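PDB 2YJK: Afp from Microbacterium arborescens, which belongs to the Dps family of ferritin-like proteins and probably takes up and binds iron in a shell of twelve subunits. Local coordinates for residues Q23-V28 with D128-V133; A69-E74 with A141-R146; V77-P82 with E132-S137. One frame throughout, in Å; residues are numbered along the deposited sequence.

Contact 1 of 3, residues Q23-V28 with D128-V133; sequences QFLTPV and DGLDEV
Phe24 lays its ring flat against the backbone at Gly129, and the two faces are covered differently. Over one face sits Gly129 CA, 3.9 Å from the centroid of the Phe24 ring and 25° off its normal, a CH-pi contact displaced toward the rim. The opposite face is backed from its own helix by Gln23 CG, centred over the ring. On the same side as Gly129 CA, Gly129 O lies above the plane and outside the ring outline, 3.5 Å from Phe24 CE2. Leu130 CD2 comes in obliquely, 3.7 Å from Phe24 CD2, the side chains of the two residues running antiparallel alongside one another. Phe24 reaches across because its CG lies anti to the carbonyl carbon (chi1 -68°). Gly129 is needed for so close a fit: a CB modelled on it would come to 2.3 Å from Phe24 CZ, a clash. Deeper in, Leu25 CD2 meets Leu130 CD1 at 4.4 Å.

The contact pins helix 15-45 to the C-terminal end of helix 105-130, two long helices of the ferritin four-helix bundle. Phe24 also rests on Ala126 one turn earlier, and Leu25 continues onto Arg75 and Ile76 of helix 51-78. With no hydrogen bond between the segments, cohesion here is apolar and dispersive; the helices are set by shape, a ring matched to the bare backbone of a glycine, and not by the direction of any polar bond.

Contact 2 of 3, residues A69-E74 with A141-R146; sequences ADTAAE and AIEIKR. With OFE (Iron(II) oxide), chain P.
Ala72 and Ile144 join helix 51-78 to helix 135-156 inside the ferritin four-helix bundle: Ala72 CB touches Ile144 CD1 at 4.0 Å. Ile144 holds CG1 anti to its carbonyl carbon, which carries CD1 across the gap. Beside this pair Thr71 CG2 lies 4.0 Å from Glu143 OE2, the side chains of Thr71 and Glu143 lying roughly perpendicular; their polar ends are engaged elsewhere, Thr71 OG1 with Asp67 O and Glu143 OE1 with Arg146 of the fourth subunit.

The other side of helix 51-78 carries iron, and Glu74 leads there. From CB its chain turns anti to the carbonyl carbon (chi1 -67°) and runs extended through CG, bringing Glu74 CD to 3.0 Å from the iron of the bound oxide. Glu74 OE1 stays 3.4 Å from that iron and has a weak, long ion pair with Lys150 of the fourth subunit. His43 of the third subunit is a further ligand, as in the intersubunit ferroxidase centres of Dps proteins, and Asp70 supplies the remaining carboxylate. With Asp70 replaced by an alanine, the iron would probably keep only Glu74 and His43 as protein ligands, and Lys40 of the third subunit would lose its salt-bridge mate. The two carboxylates hold unequally: Asp70 OD2 stands 2.6 Å from the iron, whereas Glu74 OE2 binds it at 2.2 Å.

Contact 3 of 3, residues V77-P82 with E132-S137; sequences VALGLP and EVDLTS
Leu79 puts one methyl, CD1, against a small polar cluster made by Asp134 and Ser137. Leu79 CD1 lies 3.6 Å from Ser137 OG and 4.0 Å from Asp134 OD2, so across this contact a hydrocarbon group meets oxygens without any hydrogen bond. Leu79 has CG anti to its carbonyl carbon (chi1 -69°) and an extended second torsion, which thrusts CD1 toward segment 132-137; the Asp134 side chain comes to meet it from the opposite direction.

Asp134 is the N-cap of helix 135-156. Its CG lies anti to its own backbone N (chi1 178°), beside the carbonyl carbon, and from there the two carboxylate oxygens divide their work. Asp134 OD1 bends back over the first turn to accept a weak capping bond from Thr136 N, 3.2 Å long, while OD2 faces Ser137 and Arg75. The serine carries OG anti to its carbonyl carbon, beside its backbone N, which points the hydroxyl at the same carboxylate. The modelled separation of Ser137 OG and Asp134 OD2 is implausibly short, so its length is doubtful. Arg75 of helix 51-78 ties the buried pair together: NH2 forms a salt bridge with Asp134 OD2, and NE bonds to Ser137 OG.

Behind Leu79, segment 77-82 leaves its helix in a Schellman motif. Gly80 N returns to Val77 O at 2.7 Å, and Gly80 itself takes a positive phi of 95°, where a side chain would collide with Leu79 O. The contact therefore joins the C-terminal end of helix 51-78 to the N-terminal end of helix 135-156, with helix 15-45 alongside, where Ala21 packs on both Leu79 and Ser137.

Contacts 2 and 3 tie the same two helices, 51-78 and 135-156, at places whose centres lie 12 Å apart, contact 3 at the helix ends and contact 2 further into the bundle. Contact 1 brings in helices 15-45 and 105-130 and touches both: Val28 CG1 packs on Ile144 CD1 at 4.1 Å, and Leu130 CD1 on Ser137 O at 3.8 Å. It also shares Glu132 and Val133 with contact 3, the loop between helices 105-130 and 135-156. The iron of the bound oxide belongs to contact 2, about 14 Å from the side chain of Leu25; a separate Fe(III) ion lies about 11 Å from the side chain of Leu130 and about 12 Å from that of Asp134.

Contact 1 of 3, residues Q23-V28 with D128-V133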
ATOM      1  N   GLN C  23       6.150  38.804 -11.305  1.00 38.75           N
ATOM      2  CA  GLN C  23       6.467  39.157 -12.645  1.00 38.30           C
ATOM      3  C   GLN C  23       6.964  37.973 -13.455  1.00 36.33           C
ATOM      4  O   GLN C  23       6.564  37.828 -14.593  1.00 38.03           O
ATOM      5  CB  GLN C  23       7.478  40.296 -12.641  1.00 40.31           C
ATOM      6  CG  GLN C  23       8.063  40.588 -14.006  1.00 42.49           C
ATOM      7  CD  GLN C  23       9.086  41.675 -13.955  1.00 49.59           C
ATOM      8  OE1 GLN C  23       9.588  42.108 -15.006  1.00 52.23           O
ATOM      9  NE2 GLN C  23       9.414  42.147 -12.732  1.00 49.06           N
ATOM     10  N   PHE C  24       7.849  37.150 -12.915  1.00 35.04           N
ATOM     11  CA  PHE C  24       8.457  36.070 -13.723  1.00 33.35           C
ATOM     12  C   PHE C  24       7.723  34.739 -13.642  1.00 32.26           C
ATOM     13  O   PHE C  24       7.730  33.937 -14.593  1.00 30.99           O
ATOM     14  CB  PHE C  24       9.894  35.899 -13.326  1.00 34.58           C
ATOM     15  CG  PHE C  24      10.746  37.054 -13.707  1.00 35.15           C
ATOM     16  CD1 PHE C  24      11.015  37.307 -15.073  1.00 38.08           C
ATOM     17  CD2 PHE C  24      11.331  37.872 -12.719  1.00 35.51           C
ATOM     18  CE1 PHE C  24      11.865  38.361 -15.458  1.00 39.52           C
ATOM     19  CE2 PHE C  24      12.182  38.968 -13.105  1.00 37.83           C
ATOM     20  CZ  PHE C  24      12.424  39.211 -14.460  1.00 38.89           C
ATOM     21  N   LEU C  25       7.057  34.513 -12.518  1.00 30.03           N
ATOM     22  CA  LEU C  25       6.348  33.249 -12.341  1.00 29.63           C
ATOM     23  C   LEU C  25       4.913  33.262 -12.872  1.00 29.12           C
ATOM     24  O   LEU C  25       4.377  32.218 -13.251  1.00 29.12           O
ATOM     25  CB  LEU C  25       6.375  32.846 -10.890  1.00 27.12           C
ATOM     26  CG  LEU C  25       7.783  32.392 -10.452  1.00 30.00           C
ATOM     27  CD1 LEU C  25       7.702  31.933  -8.971  1.00 32.72           C
ATOM     28  CD2 LEU C  25       8.373  31.282 -11.279  1.00 27.69           C
ATOM     29  N   THR C  26       4.299  34.431 -12.914  1.00 29.78           N
ATOM     30  CA  THR C  26       2.942  34.535 -13.459  1.00 31.34           C
ATOM     31  C   THR C  26       2.742  33.971 -14.883  1.00 30.59           C
ATOM     32  O   THR C  26       1.717  33.291 -15.108  1.00 29.57           O
ATOM     33  CB  THR C  26       2.363  35.974 -13.332  1.00 32.92           C
ATOM     34  OG1 THR C  26       2.417  36.335 -11.960  1.00 33.39           O
ATOM     35  CG2 THR C  26       0.948  36.048 -13.812  1.00 32.69           C
ATOM     36  N   PRO C  27       3.677  34.247 -15.835  1.00 30.99           N
ATOM     37  CA  PRO C  27       3.500  33.692 -17.205  1.00 30.99           C
ATOM     38  C   PRO C  27       3.662  32.176 -17.163  1.00 30.04           C
ATOM     39  O   PRO C  27       3.034  31.433 -17.923  1.00 31.13           O
ATOM     40  CB  PRO C  27       4.686  34.318 -17.999  1.00 31.93           C
ATOM     41  CG  PRO C  27       4.992  35.653 -17.217  1.00 33.34           C
ATOM     42  CD  PRO C  27       4.802  35.207 -15.775  1.00 31.61           C
ATOM     43  N   VAL C  28       4.462  31.697 -16.231  1.00 29.64           N
ATOM     44  CA  VAL C  28       4.543  30.247 -16.010  1.00 27.76           C
ATOM     45  C   VAL C  28       3.227  29.619 -15.545  1.00 28.09           C
ATOM     46  O   VAL C  28       2.786  28.585 -16.088  1.00 29.18           O
ATOM     47  CB  VAL C  28       5.721  29.925 -15.065  1.00 27.08           C
ATOM     48  CG1 VAL C  28       5.823  28.419 -14.793  1.00 26.05           C
ATOM     49  CG2 VAL C  28       7.044  30.435 -15.685  1.00 27.78           C
ATOM     50  N   ASP C 128      16.757  33.438 -15.580  1.00 36.21           N
ATOM     51  CA  ASP C 128      17.662  34.590 -15.750  1.00 38.31           C
ATOM     52  C   ASP C 128      17.219  35.743 -14.851  1.00 38.73           C
ATOM     53  O   ASP C 128      18.027  36.317 -14.128  1.00 38.55           O
ATOM     54  CB  ASP C 128      17.729  35.067 -17.232  1.00 40.53           C
ATOM     55  CG  ASP C 128      18.349  34.005 -18.199  1.00 47.10           C
ATOM     56  OD1 ASP C 128      19.084  33.099 -17.727  1.00 52.26           O
ATOM     57  OD2 ASP C 128      18.063  34.050 -19.431  1.00 52.99           O
ATOM     58  N   GLY C 129      15.921  36.067 -14.881  1.00 38.38           N
ATOM     59  CA  GLY C 129      15.401  37.270 -14.202  1.00 38.57           C
ATOM     60  C   GLY C 129      15.385  37.166 -12.675  1.00 38.38           C
ATOM     61  O   GLY C 129      15.450  38.179 -11.997  1.00 38.49           O
ATOM     62  N   LEU C 130      15.329  35.944 -12.144  1.00 36.42           N
ATOM     63  CA  LEU C 130      15.338  35.727 -10.690  1.00 37.60           C
ATOM     64  C   LEU C 130      16.761  35.565 -10.101  1.00 38.89           C
ATOM     65  O   LEU C 130      16.956  35.605  -8.871  1.00 39.23           O
ATOM     66  CB  LEU C 130      14.413  34.537 -10.304  1.00 35.63           C
ATOM     67  CG  LEU C 130      12.937  34.774 -10.616  1.00 34.43           C
ATOM     68  CD1 LEU C 130      12.061  33.520 -10.616  1.00 31.20           C
ATOM     69  CD2 LEU C 130      12.317  35.917  -9.699  1.00 37.81           C
ATOM     70  N   ASP C 131      17.740  35.375 -10.978  1.00 40.62           N
ATOM     71  CA  ASP C 131      19.108  35.081 -10.558  1.00 43.38           C
ATOM     72  C   ASP C 131      19.671  36.151  -9.655  1.00 45.85           C
ATOM     73  O   ASP C 131      20.418  35.854  -8.742  1.00 46.77           O
ATOM     74  CB  ASP C 131      20.057  34.908 -11.752  1.00 44.21           C
ATOM     75  CG  ASP C 131      21.398  34.337 -11.331  1.00 46.65           C
ATOM     76  OD1 ASP C 131      21.439  33.179 -10.814  1.00 45.92           O
ATOM     77  OD2 ASP C 131      22.415  35.046 -11.492  1.00 52.09           O
ATOM     78  N   GLU C 132      19.323  37.401  -9.917  1.00 48.50           N
ATOM     79  CA  GLU C 132      19.854  38.466  -9.086  1.00 52.26           C
ATOM     80  C   GLU C 132      18.979  38.832  -7.907  1.00 51.23           C
ATOM     81  O   GLU C 132      19.387  39.625  -7.091  1.00 53.26           O
ATOM     82  CB  GLU C 132      20.227  39.711  -9.932  1.00 54.52           C
ATOM     83  CG  GLU C 132      21.569  39.528 -10.763  1.00 62.62           C
ATOM     84  CD  GLU C 132      22.786  39.077  -9.879  1.00 71.15           C
ATOM     85  OE1 GLU C 132      22.647  38.084  -9.096  1.00 72.39           O
ATOM     86  OE2 GLU C 132      23.868  39.713  -9.972  1.00 73.36           O
ATOM     87  N   VAL C 133      17.807  38.225  -7.786  1.00 49.08           N
ATOM     88  CA  VAL C 133      16.760  38.780  -6.931  1.00 48.51           C
ATOM     89  C   VAL C 133      16.179  37.845  -5.842  1.00 46.81           C
ATOM     90  O   VAL C 133      15.998  38.290  -4.681  1.00 47.57           O
ATOM     91  CB  VAL C 133      15.611  39.331  -7.833  1.00 48.52           C
ATOM     92  CG1 VAL C 133      14.556  40.030  -7.013  1.00 48.76           C
ATOM     93  CG2 VAL C 133      16.202  40.282  -8.913  1.00 51.09           C
TER

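Contact 2 of 3, residues A69-E74 with A141-R146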
ATOM      1  N   ALA C  69       1.941  24.230 -12.353  1.00 26.09           N
ATOM      2  CA  ALA C  69       1.120  25.454 -12.227  1.00 26.61           C
ATOM      3  C   ALA C  69       0.912  25.734 -10.731  1.00 26.14           C
ATOM      4  O   ALA C  69       1.123  26.871 -10.252  1.00 25.32           O
ATOM      5  CB  ALA C  69      -0.252  25.303 -12.976  1.00 24.76           C
ATOM      6  N   ASP C  70       0.572  24.689  -9.978  1.00 25.25           N
ATOM      7  CA  ASP C  70       0.386  24.842  -8.511  1.00 27.93           C
ATOM      8  C   ASP C  70       1.591  25.270  -7.736  1.00 26.41           C
ATOM      9  O   ASP C  70       1.450  26.062  -6.831  1.00 26.51           O
ATOM     10  CB  ASP C  70       0.019  23.562  -7.812  1.00 27.44           C
ATOM     11  CG  ASP C  70      -1.422  23.389  -7.749  1.00 40.47           C
ATOM     12  OD1 ASP C  70      -1.841  22.933  -8.867  1.00 42.79           O
ATOM     13  OD2 ASP C  70      -2.099  23.743  -6.655  1.00 41.96           O
ATOM     14  N   THR C  71       2.742  24.679  -8.037  1.00 25.67           N
ATOM     15  CA  THR C  71       3.982  25.077  -7.351  1.00 27.43           C
ATOM     16  C   THR C  71       4.340  26.551  -7.672  1.00 26.78           C
ATOM     17  O   THR C  71       4.858  27.265  -6.816  1.00 26.62           O
ATOM     18  CB  THR C  71       5.138  24.192  -7.821  1.00 29.45           C
ATOM     19  OG1 THR C  71       4.763  22.821  -7.619  1.00 31.27           O
ATOM     20  CG2 THR C  71       6.375  24.441  -6.967  1.00 30.36           C
ATOM     21  N   ALA C  72       4.122  26.969  -8.914  1.00 23.96           N
ATOM     22  CA  ALA C  72       4.501  28.326  -9.289  1.00 23.68           C
ATOM     23  C   ALA C  72       3.502  29.261  -8.602  1.00 24.43           C
ATOM     24  O   ALA C  72       3.891  30.258  -7.974  1.00 25.44           O
ATOM     25  CB  ALA C  72       4.522  28.517 -10.835  1.00 23.13           C
ATOM     26  N   ALA C  73       2.209  28.899  -8.653  1.00 23.42           N
ATOM     27  CA  ALA C  73       1.158  29.776  -8.099  1.00 24.36           C
ATOM     28  C   ALA C  73       1.380  29.958  -6.616  1.00 25.54           C
ATOM     29  O   ALA C  73       1.257  31.071  -6.055  1.00 26.14           O
ATOM     30  CB  ALA C  73      -0.264  29.179  -8.390  1.00 21.47           C
ATOM     31  N   GLU C  74       1.738  28.870  -5.956  1.00 25.31           N
ATOM     32  CA  GLU C  74       1.734  28.921  -4.507  1.00 26.96           C
ATOM     33  C   GLU C  74       2.971  29.603  -4.018  1.00 25.90           C
ATOM     34  O   GLU C  74       2.990  30.175  -2.937  1.00 26.69           O
ATOM     35  CB  GLU C  74       1.551  27.512  -3.909  1.00 26.50           C
ATOM     36  CG  GLU C  74       0.108  27.011  -4.279  1.00 31.83           C
ATOM     37  CD  GLU C  74      -0.320  25.735  -3.557  1.00 39.00           C
ATOM     38  OE1 GLU C  74       0.539  25.026  -2.945  1.00 38.81           O
ATOM     39  OE2 GLU C  74      -1.546  25.443  -3.592  1.00 43.40           O
ATOM     40  N   ALA C 141      11.602  27.779 -10.596  1.00 28.22           N
ATOM     41  CA  ALA C 141      11.627  27.860 -12.082  1.00 27.86           C
ATOM     42  C   ALA C 141      12.537  26.794 -12.617  1.00 27.04           C
ATOM     43  O   ALA C 141      12.205  26.099 -13.575  1.00 26.59           O
ATOM     44  CB  ALA C 141      12.102  29.234 -12.563  1.00 27.58           C
ATOM     45  N   ILE C 142      13.671  26.607 -11.953  1.00 27.44           N
ATOM     46  CA  ILE C 142      14.591  25.536 -12.334  1.00 27.88           C
ATOM     47  C   ILE C 142      13.957  24.144 -12.249  1.00 27.02           C
ATOM     48  O   ILE C 142      14.079  23.323 -13.188  1.00 24.84           O
ATOM     49  CB  ILE C 142      15.914  25.572 -11.526  1.00 27.26           C
ATOM     50  CG1 ILE C 142      16.806  26.712 -12.063  1.00 28.31           C
ATOM     51  CG2 ILE C 142      16.639  24.267 -11.744  1.00 28.50           C
ATOM     52  CD1 ILE C 142      17.944  27.159 -11.072  1.00 28.68           C
ATOM     53  N   GLU C 143      13.297  23.864 -11.120  1.00 27.69           N
ATOM     54  CA  GLU C 143      12.677  22.563 -10.936  1.00 28.47           C
ATOM     55  C   GLU C 143      11.588  22.324 -12.046  1.00 27.01           C
ATOM     56  O   GLU C 143      11.536  21.256 -12.654  1.00 24.78           O
ATOM     57  CB  GLU C 143      12.070  22.487  -9.537  1.00 30.35           C
ATOM     58  CG  GLU C 143      11.123  21.275  -9.281  1.00 39.00           C
ATOM     59  CD  GLU C 143      10.370  21.466  -7.955  1.00 48.88           C
ATOM     60  OE1 GLU C 143      11.038  21.436  -6.913  1.00 50.36           O
ATOM     61  OE2 GLU C 143       9.132  21.694  -7.964  1.00 52.02           O
ATOM     62  N   ILE C 144      10.731  23.300 -12.317  1.00 24.97           N
ATOM     63  CA  ILE C 144       9.743  23.103 -13.363  1.00 24.94           C
ATOM     64  C   ILE C 144      10.417  22.931 -14.791  1.00 26.11           C
ATOM     65  O   ILE C 144      10.012  22.064 -15.595  1.00 25.92           O
ATOM     66  CB  ILE C 144       8.741  24.294 -13.451  1.00 24.73           C
ATOM     67  CG1 ILE C 144       7.848  24.403 -12.179  1.00 26.10           C
ATOM     68  CG2 ILE C 144       7.853  24.130 -14.725  1.00 22.11           C
ATOM     69  CD1 ILE C 144       7.208  25.802 -11.979  1.00 24.36           C
ATOM     70  N   LYS C 145      11.434  23.767 -15.104  1.00 25.08           N
ATOM     71  CA  LYS C 145      12.191  23.555 -16.366  1.00 26.30           C
ATOM     72  C   LYS C 145      12.784  22.120 -16.565  1.00 25.41           C
ATOM     73  O   LYS C 145      12.729  21.561 -17.669  1.00 25.05           O
ATOM     74  CB  LYS C 145      13.282  24.600 -16.563  1.00 25.00           C
ATOM     75  CG  LYS C 145      13.679  24.655 -18.036  1.00 29.62           C
ATOM     76  CD  LYS C 145      14.720  25.763 -18.304  1.00 34.39           C
ATOM     77  CE  LYS C 145      15.013  25.947 -19.845  1.00 37.71           C
ATOM     78  NZ  LYS C 145      15.552  24.721 -20.445  1.00 39.80           N
ATOM     79  N   ARG C 146      13.343  21.524 -15.527  1.00 25.63           N
ATOM     80  CA  ARG C 146      13.856  20.141 -15.653  1.00 26.20           C
ATOM     81  C   ARG C 146      12.746  19.186 -16.080  1.00 25.31           C
ATOM     82  O   ARG C 146      12.939  18.393 -17.031  1.00 26.03           O
ATOM     83  CB  ARG C 146      14.467  19.605 -14.344  1.00 26.47           C
ATOM     84  CG  ARG C 146      15.823  20.195 -14.054  1.00 30.93           C
ATOM     85  CD  ARG C 146      16.306  19.703 -12.726  1.00 34.94           C
ATOM     86  NE  ARG C 146      16.393  18.240 -12.692  1.00 35.31           N
ATOM     87  CZ  ARG C 146      16.829  17.566 -11.629  1.00 36.75           C
ATOM     88  NH1 ARG C 146      17.249  18.216 -10.557  1.00 35.89           N
ATOM     89  NH2 ARG C 146      16.842  16.255 -11.623  1.00 35.42           N
TER
HETATM   90 FE   OFE P1159      -2.243  23.448  -4.105  1.00 41.44          FE
HETATM   91  O   OFE P1159      -2.919  21.594  -4.994  0.50 15.89           O

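Contact 3 of 3, residues V77-P82 with E132-S137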
ATOM      1  N   VAL C  77       1.873  33.227  -4.133  1.00 28.21           N
ATOM      2  CA  VAL C  77       0.958  33.525  -3.050  1.00 28.68           C
ATOM      3  C   VAL C  77       1.694  33.538  -1.707  1.00 30.40           C
ATOM      4  O   VAL C  77       1.444  34.428  -0.889  1.00 29.49           O
ATOM      5  CB  VAL C  77      -0.271  32.595  -3.054  1.00 28.37           C
ATOM      6  CG1 VAL C  77      -1.190  32.916  -1.761  1.00 29.96           C
ATOM      7  CG2 VAL C  77      -1.103  32.867  -4.419  1.00 26.72           C
ATOM      8  N   ALA C  78       2.640  32.605  -1.529  1.00 29.59           N
ATOM      9  CA  ALA C  78       3.426  32.497  -0.294  1.00 31.77           C
ATOM     10  C   ALA C  78       4.233  33.743  -0.027  1.00 33.53           C
ATOM     11  O   ALA C  78       4.560  34.016   1.127  1.00 34.83           O
ATOM     12  CB  ALA C  78       4.413  31.245  -0.344  1.00 30.41           C
ATOM     13  N   LEU C  79       4.601  34.453  -1.094  1.00 34.80           N
ATOM     14  CA  LEU C  79       5.362  35.724  -0.997  1.00 35.29           C
ATOM     15  C   LEU C  79       4.424  36.874  -0.746  1.00 36.21           C
ATOM     16  O   LEU C  79       4.850  38.041  -0.643  1.00 37.22           O
ATOM     17  CB  LEU C  79       6.171  35.986  -2.270  1.00 35.89           C
ATOM     18  CG  LEU C  79       7.348  34.993  -2.442  1.00 38.00           C
ATOM     19  CD1 LEU C  79       8.062  35.216  -3.751  1.00 39.70           C
ATOM     20  CD2 LEU C  79       8.345  35.110  -1.275  1.00 43.80           C
ATOM     21  N   GLY C  80       3.142  36.558  -0.644  1.00 34.35           N
ATOM     22  CA  GLY C  80       2.168  37.551  -0.229  1.00 34.74           C
ATOM     23  C   GLY C  80       1.453  38.262  -1.378  1.00 33.87           C
ATOM     24  O   GLY C  80       0.752  39.158  -1.107  1.00 33.68           O
ATOM     25  N   LEU C  81       1.572  37.824  -2.633  1.00 33.63           N
ATOM     26  CA  LEU C  81       0.808  38.450  -3.768  1.00 34.94           C
ATOM     27  C   LEU C  81      -0.328  37.601  -4.428  1.00 34.55           C
ATOM     28  O   LEU C  81      -0.241  36.378  -4.435  1.00 33.61           O
ATOM     29  CB  LEU C  81       1.760  38.925  -4.863  1.00 34.92           C
ATOM     30  CG  LEU C  81       2.741  40.078  -4.532  1.00 37.33           C
ATOM     31  CD1 LEU C  81       3.649  40.233  -5.713  1.00 38.75           C
ATOM     32  CD2 LEU C  81       2.124  41.498  -4.158  1.00 40.04           C
ATOM     33  N   PRO C  82      -1.407  38.256  -4.952  1.00 35.67           N
ATOM     34  CA  PRO C  82      -2.484  37.458  -5.546  1.00 34.66           C
ATOM     35  C   PRO C  82      -2.075  36.955  -6.922  1.00 35.04           C
ATOM     36  O   PRO C  82      -1.067  37.360  -7.461  1.00 34.58           O
ATOM     37  CB  PRO C  82      -3.670  38.436  -5.612  1.00 35.73           C
ATOM     38  CG  PRO C  82      -3.000  39.826  -5.769  1.00 37.44           C
ATOM     39  CD  PRO C  82      -1.722  39.712  -4.934  1.00 36.73           C
ATOM     40  N   GLU C 132      19.323  37.401  -9.917  1.00 48.50           N
ATOM     41  CA  GLU C 132      19.854  38.466  -9.086  1.00 52.26           C
ATOM     42  C   GLU C 132      18.979  38.832  -7.907  1.00 51.23           C
ATOM     43  O   GLU C 132      19.387  39.625  -7.091  1.00 53.26           O
ATOM     44  CB  GLU C 132      20.227  39.711  -9.932  1.00 54.52           C
ATOM     45  CG  GLU C 132      21.569  39.528 -10.763  1.00 62.62           C
ATOM     46  CD  GLU C 132      22.786  39.077  -9.879  1.00 71.15           C
ATOM     47  OE1 GLU C 132      22.647  38.084  -9.096  1.00 72.39           O
ATOM     48  OE2 GLU C 132      23.868  39.713  -9.972  1.00 73.36           O
ATOM     49  N   VAL C 133      17.807  38.225  -7.786  1.00 49.08           N
ATOM     50  CA  VAL C 133      16.760  38.780  -6.931  1.00 48.51           C
ATOM     51  C   VAL C 133      16.179  37.845  -5.842  1.00 46.81           C
ATOM     52  O   VAL C 133      15.998  38.290  -4.681  1.00 47.57           O
ATOM     53  CB  VAL C 133      15.611  39.331  -7.833  1.00 48.52           C
ATOM     54  CG1 VAL C 133      14.556  40.030  -7.013  1.00 48.76           C
ATOM     55  CG2 VAL C 133      16.202  40.282  -8.913  1.00 51.09           C
ATOM     56  N   ASP C 134      15.869  36.585  -6.208  1.00 42.96           N
ATOM     57  CA  ASP C 134      15.348  35.621  -5.264  1.00 40.80           C
ATOM     58  C   ASP C 134      15.686  34.216  -5.738  1.00 37.32           C
ATOM     59  O   ASP C 134      15.005  33.656  -6.580  1.00 34.84           O
ATOM     60  CB  ASP C 134      13.835  35.766  -5.151  1.00 41.70           C
ATOM     61  CG  ASP C 134      13.178  34.706  -4.183  1.00 46.91           C
ATOM     62  OD1 ASP C 134      13.872  34.152  -3.252  1.00 48.94           O
ATOM     63  OD2 ASP C 134      11.942  34.472  -4.347  1.00 50.49           O
ATOM     64  N   LEU C 135      16.723  33.656  -5.152  1.00 35.71           N
ATOM     65  CA  LEU C 135      17.197  32.301  -5.435  1.00 34.55           C
ATOM     66  C   LEU C 135      16.181  31.208  -5.109  1.00 33.76           C
ATOM     67  O   LEU C 135      16.153  30.163  -5.767  1.00 32.54           O
ATOM     68  CB  LEU C 135      18.537  32.073  -4.702  1.00 35.05           C
ATOM     69  CG  LEU C 135      19.667  32.934  -5.330  1.00 38.70           C
ATOM     70  CD1 LEU C 135      21.103  32.732  -4.717  1.00 40.36           C
ATOM     71  CD2 LEU C 135      19.738  32.673  -6.825  1.00 34.06           C
ATOM     72  N   THR C 136      15.344  31.436  -4.092  1.00 32.57           N
ATOM     73  CA  THR C 136      14.320  30.468  -3.744  1.00 30.87           C
ATOM     74  C   THR C 136      13.264  30.373  -4.854  1.00 29.91           C
ATOM     75  O   THR C 136      12.884  29.268  -5.235  1.00 29.41           O
ATOM     76  CB  THR C 136      13.729  30.763  -2.346  1.00 31.34           C
ATOM     77  OG1 THR C 136      14.803  30.801  -1.418  1.00 32.70           O
ATOM     78  CG2 THR C 136      12.739  29.663  -1.868  1.00 29.71           C
ATOM     79  N   SER C 137      12.836  31.497  -5.410  1.00 29.35           N
ATOM     80  CA  SER C 137      11.865  31.430  -6.516  1.00 29.63           C
ATOM     81  C   SER C 137      12.523  30.898  -7.771  1.00 28.94           C
ATOM     82  O   SER C 137      11.843  30.290  -8.633  1.00 27.72           O
ATOM     83  CB  SER C 137      11.192  32.799  -6.830  1.00 28.79           C
ATOM     84  OG  SER C 137      10.482  33.313  -5.695  1.00 31.26           O
TER